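Trichothecene 3-O-acetyltransferase TRI101 (PDB 2ZBA) acetylates the C3 hydroxyl of trichothecene mycotoxins with acetyl-coenzyme A, a step of trichothecene biosynthesis in Fusarium sporotrichioides. Local coordinates at residues 167-172 / 302-307; 17-22 / 356-361; 199-204 / 311-316. One frame throughout, in Å; residues are numbered along the deposited sequence.

Along the chain the segments come in the order 17-22, 167-172, 199-204, 302-307, 311-316 and 356-361. Interaction 2 therefore spans the other two, whose segments alternate. The centres of interactions 1 and 3 lie about 8 Å apart, and each is about 13 Å from that of interaction 2. Segments 302-307 and 311-316 belong to one connection between strands 294-302 and 318-326. It faces the start of helix 170-184 in interaction 1 and the loop after helix 191-197 in interaction 3. Arg-304 and Tyr-313 join these two contacts, while Asp-17 ties interaction 2 to interaction 3. Interaction 1 touches coenzyme A, interaction 2 nears T-2 toxin through Gln-22, and interaction 3 lies farther from both.

Interaction 1 of 3, residues 167-172 / 302-307; sequences AMDMTG and DMRGPM. With COA (coenzyme A), chain E.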
loop_
_atom_site.group_PDB
_atom_site.type_symbol
_atom_site.label_atom_id
_atom_site.label_comp_id
_atom_site.label_asym_id
_atom_site.label_seq_id
_atom_site.Cartn_x
_atom_site.Cartn_y
_atom_site.Cartn_z
ATOM N N ALA A 167 -12.623 0.367 0.117
ATOM C CA ALA A 167 -12.953 1.779 0.240
ATOM C C ALA A 167 -11.810 2.692 -0.188
ATOM O O ALA A 167 -12.048 3.809 -0.599
ATOM C CB ALA A 167 -13.382 2.111 1.698
HETATM N N MSE A 168 -10.572 2.236 -0.077
HETATM C CA MSE A 168 -9.440 3.091 -0.434
HETATM C C MSE A 168 -8.198 2.291 -0.731
HETATM O O MSE A 168 -7.943 1.288 -0.072
HETATM C CB MSE A 168 -9.146 4.119 0.693
HETATM C CG MSE A 168 -8.793 3.517 2.058
HETATM SE SE MSE A 168 -8.808 4.908 3.442
HETATM C CE MSE A 168 -10.659 4.862 3.746
ATOM N N ASP A 169 -7.424 2.732 -1.725
ATOM C CA ASP A 169 -6.037 2.285 -1.878
ATOM C C ASP A 169 -5.130 3.199 -1.016
ATOM O O ASP A 169 -5.641 4.134 -0.401
ATOM C CB ASP A 169 -5.613 2.173 -3.371
ATOM C CG ASP A 169 -5.781 3.466 -4.161
ATOM O OD1 ASP A 169 -5.657 4.567 -3.598
ATOM O OD2 ASP A 169 -6.030 3.383 -5.382
HETATM N N MSE A 170 -3.821 2.941 -0.946
HETATM C CA MSE A 170 -2.939 3.786 -0.087
HETATM C C MSE A 170 -2.813 5.268 -0.549
HETATM O O MSE A 170 -2.695 6.182 0.280
HETATM C CB MSE A 170 -1.576 3.136 0.157
HETATM C CG MSE A 170 -0.728 3.824 1.223
HETATM SE SE MSE A 170 -1.500 3.887 3.060
HETATM C CE MSE A 170 -1.394 5.758 3.370
ATOM N N THR A 171 -2.842 5.502 -1.859
ATOM C CA THR A 171 -2.982 6.859 -2.433
ATOM C C THR A 171 -4.211 7.600 -1.873
ATOM O O THR A 171 -4.127 8.766 -1.456
ATOM C CB THR A 171 -3.078 6.796 -3.983
ATOM O OG1 THR A 171 -1.981 6.043 -4.492
ATOM C CG2 THR A 171 -3.058 8.200 -4.608
ATOM N N GLY A 172 -5.355 6.916 -1.862
ATOM C CA GLY A 172 -6.585 7.491 -1.349
ATOM C C GLY A 172 -6.537 7.669 0.159
ATOM O O GLY A 172 -7.063 8.643 0.678
ATOM N N ASP A 302 -1.049 3.270 -9.353
ATOM C CA ASP A 302 -2.086 4.266 -9.194
ATOM C C ASP A 302 -2.734 4.606 -10.551
ATOM O O ASP A 302 -2.065 5.107 -11.458
ATOM C CB ASP A 302 -1.463 5.518 -8.562
ATOM C CG ASP A 302 -2.445 6.643 -8.388
ATOM O OD1 ASP A 302 -3.655 6.397 -8.482
ATOM O OD2 ASP A 302 -1.990 7.789 -8.154
HETATM N N MSE A 303 -4.045 4.371 -10.660
HETATM C CA MSE A 303 -4.780 4.639 -11.904
HETATM C C MSE A 303 -5.365 6.044 -12.019
HETATM O O MSE A 303 -6.033 6.340 -12.998
HETATM C CB MSE A 303 -5.891 3.603 -12.133
HETATM C CG MSE A 303 -5.373 2.259 -12.621
HETATM SE SE MSE A 303 -4.248 2.487 -14.164
HETATM C CE MSE A 303 -5.649 3.252 -15.425
ATOM N N ARG A 304 -5.124 6.909 -11.030
ATOM C CA ARG A 304 -5.721 8.256 -11.031
ATOM C C ARG A 304 -5.266 9.109 -12.225
ATOM O O ARG A 304 -6.091 9.631 -12.949
ATOM C CB ARG A 304 -5.444 8.984 -9.706
ATOM C CG ARG A 304 -6.337 8.576 -8.556
ATOM C CD ARG A 304 -5.624 8.842 -7.225
ATOM N NE ARG A 304 -6.451 8.413 -6.107
ATOM C CZ ARG A 304 -6.592 7.152 -5.707
ATOM N NH1 ARG A 304 -5.937 6.175 -6.305
ATOM N NH2 ARG A 304 -7.383 6.879 -4.686
ATOM N N GLY A 305 -3.954 9.227 -12.426
ATOM C CA GLY A 305 -3.366 9.928 -13.578
ATOM C C GLY A 305 -3.859 9.475 -14.951
ATOM O O GLY A 305 -4.507 10.248 -15.661
ATOM N N PRO A 306 -3.578 8.211 -15.321
ATOM C CA PRO A 306 -4.076 7.636 -16.565
ATOM C C PRO A 306 -5.602 7.737 -16.759
ATOM O O PRO A 306 -6.059 7.953 -17.885
ATOM C CB PRO A 306 -3.621 6.168 -16.478
ATOM C CG PRO A 306 -2.423 6.200 -15.587
ATOM C CD PRO A 306 -2.731 7.257 -14.577
HETATM N N MSE A 307 -6.390 7.593 -15.689
HETATM C CA MSE A 307 -7.861 7.719 -15.806
HETATM C C MSE A 307 -8.371 9.152 -15.985
HETATM O O MSE A 307 -9.545 9.362 -16.298
HETATM C CB MSE A 307 -8.585 7.095 -14.602
HETATM C CG MSE A 307 -8.678 5.577 -14.592
HETATM SE SE MSE A 307 -9.279 4.706 -16.275
HETATM C CE MSE A 307 -10.741 5.595 -16.572
HETATM N N1A COA E . 12.367 11.476 -19.366
HETATM C C2A COA E . 13.218 11.163 -18.318
HETATM N N3A COA E . 12.689 10.911 -17.060
HETATM C C4A COA E . 11.342 10.963 -16.847
HETATM C C5A COA E . 10.480 11.283 -17.894
HETATM C C6A COA E . 11.002 11.542 -19.168
HETATM N N6A COA E . 10.204 11.952 -20.159
HETATM N N7A COA E . 9.218 11.269 -17.405
HETATM C C8A COA E . 9.267 10.954 -16.088
HETATM N N9A COA E . 10.575 10.756 -15.727
HETATM C C1B COA E . 11.071 10.287 -14.413
HETATM C C2B COA E . 10.953 11.368 -13.343
HETATM O O2B COA E . 12.088 12.207 -13.342
HETATM C C3B COA E . 10.786 10.534 -12.086
HETATM O O3B COA E . 12.018 9.904 -11.855
HETATM P P3B COA E . 12.791 9.819 -10.443
HETATM O O7A COA E . 11.775 9.436 -9.387
HETATM O O8A COA E . 13.364 11.158 -10.068
HETATM O O9A COA E . 13.816 8.749 -10.650
HETATM C C4B COA E . 9.907 9.405 -12.581
HETATM O O4B COA E . 10.309 9.185 -13.922
HETATM C C5B COA E . 8.407 9.655 -12.547
HETATM O O5B COA E . 7.820 8.561 -13.243
HETATM P P1A COA E . 6.427 7.910 -12.758
HETATM O O1A COA E . 5.337 8.934 -12.737
HETATM O O2A COA E . 6.075 6.663 -13.534
HETATM O O3A COA E . 6.616 7.533 -11.184
HETATM P P2A COA E . 7.498 6.330 -10.568
HETATM O O4A COA E . 8.285 6.915 -9.415
HETATM O O5A COA E . 8.342 5.569 -11.560
HETATM O O6A COA E . 6.433 5.279 -9.993
HETATM C CBP COA E . 4.692 3.626 -10.181
HETATM C CCP COA E . 5.932 4.242 -10.825
HETATM C CDP COA E . 5.191 2.671 -9.097
HETATM C CEP COA E . 3.900 2.874 -11.263
HETATM C CAP COA E . 3.861 4.752 -9.559
HETATM O OAP COA E . 3.429 5.659 -10.563
HETATM C C9P COA E . 2.657 4.301 -8.765
HETATM O O9P COA E . 1.460 4.029 -9.433
HETATM N N8P COA E . 2.745 4.226 -7.436
HETATM C C7P COA E . 1.611 3.786 -6.629
HETATM C C6P COA E . 1.502 2.263 -6.540
HETATM C C5P COA E . 0.319 1.884 -5.664
HETATM O O5P COA E . -0.861 2.014 -6.074
HETATM N N4P COA E . 0.589 1.408 -4.454
HETATM C C3P COA E . -0.349 1.659 -3.363
HETATM C C2P COA E . -0.922 0.376 -2.769
HETATM S S1P COA E . -2.608 0.532 -2.101
#
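Asp-302 meets Thr-171 at about a right angle, its OD2 lying 3.7 Å from the Thr-171 methyl CG2. The backbone of Asp-302 serves the cofactor: its N donates to O9P of coenzyme A at 2.6 Å. CG anti to the backbone N (chi1 178°) turns the carboxylate toward the backbone of the following turn, where OD1 accepts a capping bond from Arg-304 N and a salt-bridging bond from Arg-304 NH1 at 3.2 Å. These two donors arrive from opposite faces of the carboxylate plane. Met-303, a selenomethionine in this crystal, instead leads away onto Leu-351 and Thr-355 of helix 348-363.

Arg-304 extends from CG to NE past Thr-171, whose CG2 sits 3.5 Å above one guanidinium face, near its rim. At the edge of the group, NH1 donates to the syn lone pair of Asp-169 OD2 at 2.9 Å, almost straight at 173°. The carboxylate and guanidinium planes are 52° apart; the bonds from NH1 and NH2 to OD1 are weak, both strongly bent. Asp-169 OD1 accepts the N-cap bond of helix 170-184 from Gly-172 N at 2.9 Å. Arg-304 NH2 also binds Tyr-313 O and Gly-315 O, while Asp-169 OD2 takes Leu-317 N.

Asp-169, Arg-304 and Asp-302 thus form a salt-bridge network, the arginine bridging aspartates whose OD2 (Asp-169) and OD1 (Asp-302) lie 4.9 Å apart. Asp-169 CB passes 3.7 Å from the coenzyme A sulfur S1P. Asp-169 closes the HXXXD motif of BAHD acyltransferases, and its salt bridge to an arginine is consistent with a structural role of that aspartate.

Interaction 2 of 3, residues 17-22 / 356-361; sequences DIIGQQ and QALATY
Ile-18 and Ile-19 press two adjacent side chains onto Leu-358 and Ala-359, at the point where the backbones come nearest (Ile-19 CA to Ala-359 CA, 5.7 Å). The small alanine allows this approach. Ile-18 touches it with both branches: CG2 meets the Ala-359 methyl CB at 3.8 Å, and CG1, anti to the backbone N (chi1 169°), lies 3.6 Å from Ala-359 O. Ile-19 reaches the next residue back along the helix. Its CG1 is 3.9 Å from Leu-358 CD2, and its tip CD1 is equally close to that methyl, the two side chains crossing at about a right angle. No hydrogen bond links the segments, and the tight part is van der Waals packing, mostly between apolar side chains.

Around this centre the fit slackens. At one margin Gln-22 only grazes the leucine, with NE2 4.4 Å from Leu-358 CD2. Its amide is occupied by other partners: NE2 gives a weak bond to Ile-19 O, and OE1 takes a weak one from Leu-373 N. The same side chain lies about 4 Å from the bound T-2 toxin. On the solvent side Ile-18 is partly exposed, as is the outer side of the helix at Thr-360, whose OG1 bonds to Gln-356 O and also meets Leu-208 N.

The 3-10 turn 18-20, formed between strand 14-15 and helix 23-26, thereby rests on helix 348-363. Ile-18 and Gln-22 continue onto Met-362, Ile-19 onto Thr-355 of that helix and onto Leu-316, which precedes strand 318-326; Leu-358 also touches Gln-220 in a loop.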
loop_
_atom_site.group_PDB
_atom_site.type_symbol
_atom_site.label_atom_id
_atom_site.label_comp_id
_atom_site.label_asym_id
_atom_site.label_seq_id
_atom_site.Cartn_x
_atom_site.Cartn_y
_atom_site.Cartn_z
ATOM N N ASP A 17 -16.016 1.775 -5.363
ATOM C CA ASP A 17 -15.453 1.636 -6.699
ATOM C C ASP A 17 -15.730 0.205 -7.176
ATOM O O ASP A 17 -15.471 -0.740 -6.435
ATOM C CB ASP A 17 -13.944 1.873 -6.633
ATOM C CG ASP A 17 -13.598 3.306 -6.283
ATOM O OD1 ASP A 17 -13.632 4.159 -7.207
ATOM O OD2 ASP A 17 -13.287 3.572 -5.089
ATOM N N ILE A 18 -16.284 0.035 -8.379
ATOM C CA ILE A 18 -16.528 -1.338 -8.876
ATOM C C ILE A 18 -15.288 -2.202 -8.733
ATOM O O ILE A 18 -15.389 -3.336 -8.322
ATOM C CB ILE A 18 -17.148 -1.436 -10.330
ATOM C CG1 ILE A 18 -17.100 -2.875 -10.852
ATOM C CG2 ILE A 18 -16.378 -0.613 -11.325
ATOM C CD1 ILE A 18 -17.873 -3.913 -9.990
ATOM N N ILE A 19 -14.114 -1.643 -9.014
ATOM C CA ILE A 19 -12.853 -2.372 -8.840
ATOM C C ILE A 19 -12.547 -2.747 -7.370
ATOM O O ILE A 19 -11.833 -3.712 -7.103
ATOM C CB ILE A 19 -11.679 -1.618 -9.553
ATOM C CG1 ILE A 19 -11.699 -1.980 -11.042
ATOM C CG2 ILE A 19 -10.353 -1.958 -8.946
ATOM C CD1 ILE A 19 -10.730 -1.209 -11.909
ATOM N N GLY A 20 -13.118 -2.011 -6.422
ATOM C CA GLY A 20 -12.890 -2.293 -5.004
ATOM C C GLY A 20 -13.803 -3.376 -4.462
ATOM O O GLY A 20 -13.696 -3.751 -3.289
ATOM N N GLN A 21 -14.713 -3.863 -5.311
ATOM C CA GLN A 21 -15.671 -4.893 -4.920
ATOM C C GLN A 21 -15.097 -6.299 -4.979
ATOM O O GLN A 21 -15.855 -7.265 -4.980
ATOM C CB GLN A 21 -16.931 -4.840 -5.788
ATOM C CG GLN A 21 -17.573 -3.490 -5.912
ATOM C CD GLN A 21 -18.680 -3.238 -4.933
ATOM O OE1 GLN A 21 -18.852 -3.957 -3.962
ATOM N NE2 GLN A 21 -19.421 -2.188 -5.173
ATOM N N GLN A 22 -13.772 -6.419 -5.037
ATOM C CA GLN A 22 -13.092 -7.716 -5.032
ATOM C C GLN A 22 -13.114 -8.290 -3.619
ATOM O O GLN A 22 -12.708 -7.607 -2.677
ATOM C CB GLN A 22 -11.628 -7.563 -5.465
ATOM C CG GLN A 22 -11.433 -7.058 -6.836
ATOM C CD GLN A 22 -10.001 -6.677 -7.129
ATOM O OE1 GLN A 22 -9.057 -7.348 -6.696
ATOM N NE2 GLN A 22 -9.827 -5.609 -7.897
ATOM N N GLN A 356 -10.399 -0.360 -17.409
ATOM C CA GLN A 356 -11.791 -0.275 -17.863
ATOM C C GLN A 356 -12.321 -1.653 -18.223
ATOM O O GLN A 356 -13.495 -1.922 -18.000
ATOM C CB GLN A 356 -11.936 0.659 -19.075
ATOM C CG GLN A 356 -11.621 2.140 -18.759
ATOM C CD GLN A 356 -11.946 3.053 -19.923
ATOM O OE1 GLN A 356 -13.127 3.377 -20.190
ATOM N NE2 GLN A 356 -10.902 3.459 -20.649
ATOM N N ALA A 357 -11.471 -2.516 -18.792
ATOM C CA ALA A 357 -11.918 -3.901 -19.083
ATOM C C ALA A 357 -12.259 -4.633 -17.775
ATOM O O ALA A 357 -13.268 -5.318 -17.687
ATOM C CB ALA A 357 -10.882 -4.658 -19.857
ATOM N N LEU A 358 -11.407 -4.474 -16.762
ATOM C CA LEU A 358 -11.639 -5.062 -15.443
ATOM C C LEU A 358 -12.932 -4.561 -14.850
ATOM O O LEU A 358 -13.741 -5.370 -14.370
ATOM C CB LEU A 358 -10.463 -4.781 -14.486
ATOM C CG LEU A 358 -10.516 -5.350 -13.042
ATOM C CD1 LEU A 358 -10.539 -6.902 -13.009
ATOM C CD2 LEU A 358 -9.336 -4.830 -12.209
ATOM N N ALA A 359 -13.145 -3.245 -14.906
ATOM C CA ALA A 359 -14.320 -2.615 -14.305
ATOM C C ALA A 359 -15.590 -3.086 -15.016
ATOM O O ALA A 359 -16.585 -3.415 -14.366
ATOM C CB ALA A 359 -14.199 -1.084 -14.356
ATOM N N THR A 360 -15.522 -3.184 -16.342
ATOM C CA THR A 360 -16.672 -3.648 -17.132
ATOM C C THR A 360 -17.008 -5.098 -16.785
ATOM O O THR A 360 -18.154 -5.415 -16.494
ATOM C CB THR A 360 -16.428 -3.487 -18.633
ATOM O OG1 THR A 360 -16.012 -2.154 -18.877
ATOM C CG2 THR A 360 -17.722 -3.742 -19.461
ATOM N N TYR A 361 -15.989 -5.950 -16.795
ATOM C CA TYR A 361 -16.136 -7.383 -16.490
ATOM C C TYR A 361 -16.746 -7.625 -15.108
ATOM O O TYR A 361 -17.678 -8.424 -14.958
ATOM C CB TYR A 361 -14.784 -8.084 -16.628
ATOM C CG TYR A 361 -14.786 -9.554 -16.256
ATOM C CD1 TYR A 361 -15.518 -10.492 -17.001
ATOM C CD2 TYR A 361 -14.054 -10.003 -15.174
ATOM C CE1 TYR A 361 -15.527 -11.836 -16.656
ATOM C CE2 TYR A 361 -14.051 -11.344 -14.814
ATOM C CZ TYR A 361 -14.784 -12.254 -15.566
ATOM O OH TYR A 361 -14.763 -13.574 -15.200
#

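Interaction 3 of 3, residues 199-204 / 311-316; sequences LDRKTV and STYPGL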
loop_
_atom_site.group_PDB
_atom_site.type_symbol
_atom_site.label_atom_id
_atom_site.label_comp_id
_atom_site.label_asym_id
_atom_site.label_seq_id
_atom_site.Cartn_x
_atom_site.Cartn_y
_atom_site.Cartn_z
ATOM N N LEU A 199 -16.234 13.058 -5.610
ATOM C CA LEU A 199 -16.341 12.409 -6.925
ATOM C C LEU A 199 -17.198 11.158 -6.848
ATOM O O LEU A 199 -17.060 10.354 -5.924
ATOM C CB LEU A 199 -14.965 12.050 -7.510
ATOM C CG LEU A 199 -14.211 13.044 -8.410
ATOM C CD1 LEU A 199 -12.907 12.426 -8.896
ATOM C CD2 LEU A 199 -15.047 13.561 -9.602
ATOM N N ASP A 200 -18.093 11.008 -7.813
ATOM C CA ASP A 200 -18.924 9.812 -7.898
ATOM C C ASP A 200 -18.022 8.615 -8.220
ATOM O O ASP A 200 -17.385 8.588 -9.276
ATOM C CB ASP A 200 -20.011 10.000 -8.970
ATOM C CG ASP A 200 -21.114 8.940 -8.904
ATOM O OD1 ASP A 200 -20.906 7.837 -8.361
ATOM O OD2 ASP A 200 -22.215 9.220 -9.414
ATOM N N ARG A 201 -17.957 7.653 -7.302
ATOM C CA ARG A 201 -17.106 6.451 -7.453
ATOM C C ARG A 201 -17.524 5.538 -8.611
ATOM O O ARG A 201 -16.697 4.782 -9.140
ATOM C CB ARG A 201 -17.122 5.613 -6.169
ATOM C CG ARG A 201 -16.513 6.315 -4.978
ATOM C CD ARG A 201 -16.422 5.445 -3.743
ATOM N NE ARG A 201 -15.954 6.300 -2.658
ATOM C CZ ARG A 201 -14.990 6.014 -1.786
ATOM N NH1 ARG A 201 -14.386 4.826 -1.786
ATOM N NH2 ARG A 201 -14.657 6.929 -0.871
ATOM N N LYS A 202 -18.817 5.592 -8.955
ATOM C CA LYS A 202 -19.410 4.781 -10.029
ATOM C C LYS A 202 -18.937 5.265 -11.394
ATOM O O LYS A 202 -18.839 4.487 -12.341
ATOM C CB LYS A 202 -20.956 4.801 -9.950
ATOM C CG LYS A 202 -21.537 4.249 -8.630
ATOM C CD LYS A 202 -23.082 4.167 -8.633
ATOM N N THR A 203 -18.604 6.545 -11.483
ATOM C CA THR A 203 -18.309 7.168 -12.763
ATOM C C THR A 203 -16.822 7.211 -13.086
ATOM O O THR A 203 -16.430 7.497 -14.228
ATOM C CB THR A 203 -18.903 8.608 -12.826
ATOM O OG1 THR A 203 -18.205 9.498 -11.930
ATOM C CG2 THR A 203 -20.379 8.571 -12.481
ATOM N N VAL A 204 -16.002 6.912 -12.083
ATOM C CA VAL A 204 -14.586 7.233 -12.107
ATOM C C VAL A 204 -13.800 6.422 -13.163
ATOM O O VAL A 204 -12.820 6.908 -13.747
ATOM C CB VAL A 204 -13.989 7.191 -10.642
ATOM C CG1 VAL A 204 -13.419 5.820 -10.267
ATOM C CG2 VAL A 204 -12.962 8.279 -10.463
ATOM N N SER A 311 -5.526 13.369 -8.421
ATOM C CA SER A 311 -4.610 12.668 -7.518
ATOM C C SER A 311 -5.143 12.613 -6.071
ATOM O O SER A 311 -4.726 11.773 -5.279
ATOM C CB SER A 311 -3.265 13.361 -7.527
ATOM O OG SER A 311 -3.412 14.641 -6.928
ATOM N N THR A 312 -6.092 13.483 -5.742
ATOM C CA THR A 312 -6.643 13.538 -4.386
ATOM C C THR A 312 -7.914 12.676 -4.182
ATOM O O THR A 312 -8.470 12.622 -3.079
ATOM C CB THR A 312 -6.885 14.999 -3.964
ATOM O OG1 THR A 312 -5.667 15.740 -4.153
ATOM N N TYR A 313 -8.359 12.008 -5.245
ATOM C CA TYR A 313 -9.472 11.049 -5.168
ATOM C C TYR A 313 -9.179 10.001 -4.074
ATOM O O TYR A 313 -8.132 9.334 -4.127
ATOM C CB TYR A 313 -9.673 10.372 -6.535
ATOM C CG TYR A 313 -10.757 9.329 -6.559
ATOM C CD1 TYR A 313 -12.100 9.701 -6.500
ATOM C CD2 TYR A 313 -10.444 7.954 -6.629
ATOM C CE1 TYR A 313 -13.108 8.754 -6.505
ATOM C CE2 TYR A 313 -11.467 6.990 -6.651
ATOM C CZ TYR A 313 -12.794 7.416 -6.586
ATOM O OH TYR A 313 -13.828 6.514 -6.593
ATOM N N PRO A 314 -10.096 9.860 -3.086
ATOM C CA PRO A 314 -9.891 9.040 -1.888
ATOM C C PRO A 314 -10.258 7.551 -2.007
ATOM O O PRO A 314 -10.073 6.798 -1.044
ATOM C CB PRO A 314 -10.803 9.719 -0.865
ATOM C CG PRO A 314 -11.928 10.293 -1.672
ATOM C CD PRO A 314 -11.405 10.547 -3.057
ATOM N N GLY A 315 -10.753 7.134 -3.176
ATOM C CA GLY A 315 -11.295 5.806 -3.350
ATOM C C GLY A 315 -10.255 4.762 -3.658
ATOM O O GLY A 315 -9.082 4.909 -3.304
ATOM N N LEU A 316 -10.698 3.674 -4.272
ATOM C CA LEU A 316 -9.784 2.643 -4.744
ATOM C C LEU A 316 -9.738 2.718 -6.268
ATOM O O LEU A 316 -10.722 2.407 -6.951
ATOM C CB LEU A 316 -10.182 1.231 -4.284
ATOM C CG LEU A 316 -9.152 0.249 -4.885
ATOM C CD1 LEU A 316 -8.407 -0.580 -3.896
ATOM C CD2 LEU A 316 -9.718 -0.594 -6.032
HETATM O O HOH W 1 -12.389 6.030 0.653
#
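Tyr-313 inserts its ring against Leu-199, Arg-201 and Val-204, three residues of a loop that is bent by an Asx turn in which Asp-200 OD1 accepts from Lys-202 N. The ring is enclosed by groups on both faces. Val-204 meets it tip to tip, with CG2 4.1 Å from the ring centroid and 16° off the normal, a CH-pi contact over one face, offset toward the rim. Gly-315 N lies 3.5 Å above the opposite face, near the rim, where the chain folds back under its own tyrosine. CG of Tyr-313 is anti to the backbone N (chi1 178°), which sets the ring beside its own carbonyl carbon, so that it lies over the following Gly-315 and reaches across to the other loop.

Leu-199 approaches the ring obliquely, its CD1 3.7 Å from Tyr-313 CD1. Arg-201 also crosses at a slant, with guanidinium and ring planes 52° apart; its CG packs closely on the phenolic oxygen, 3.1 Å from Tyr-313 OH. That hydroxyl is hydrogen-bonded to Asp-17 OD1.

Beyond the ring, the extended arginine lays one guanidinium face over Gly-315, with NH1 3.6 Å from Gly-315 CA. NH1 is held by Ala-167 O, and Trp-64 adds a cation-pi contact. A single water in the guanidinium plane completes the junction, accepting from Arg-201 NH2 at 2.9 Å and donating to Pro-314 O at 3.0 Å.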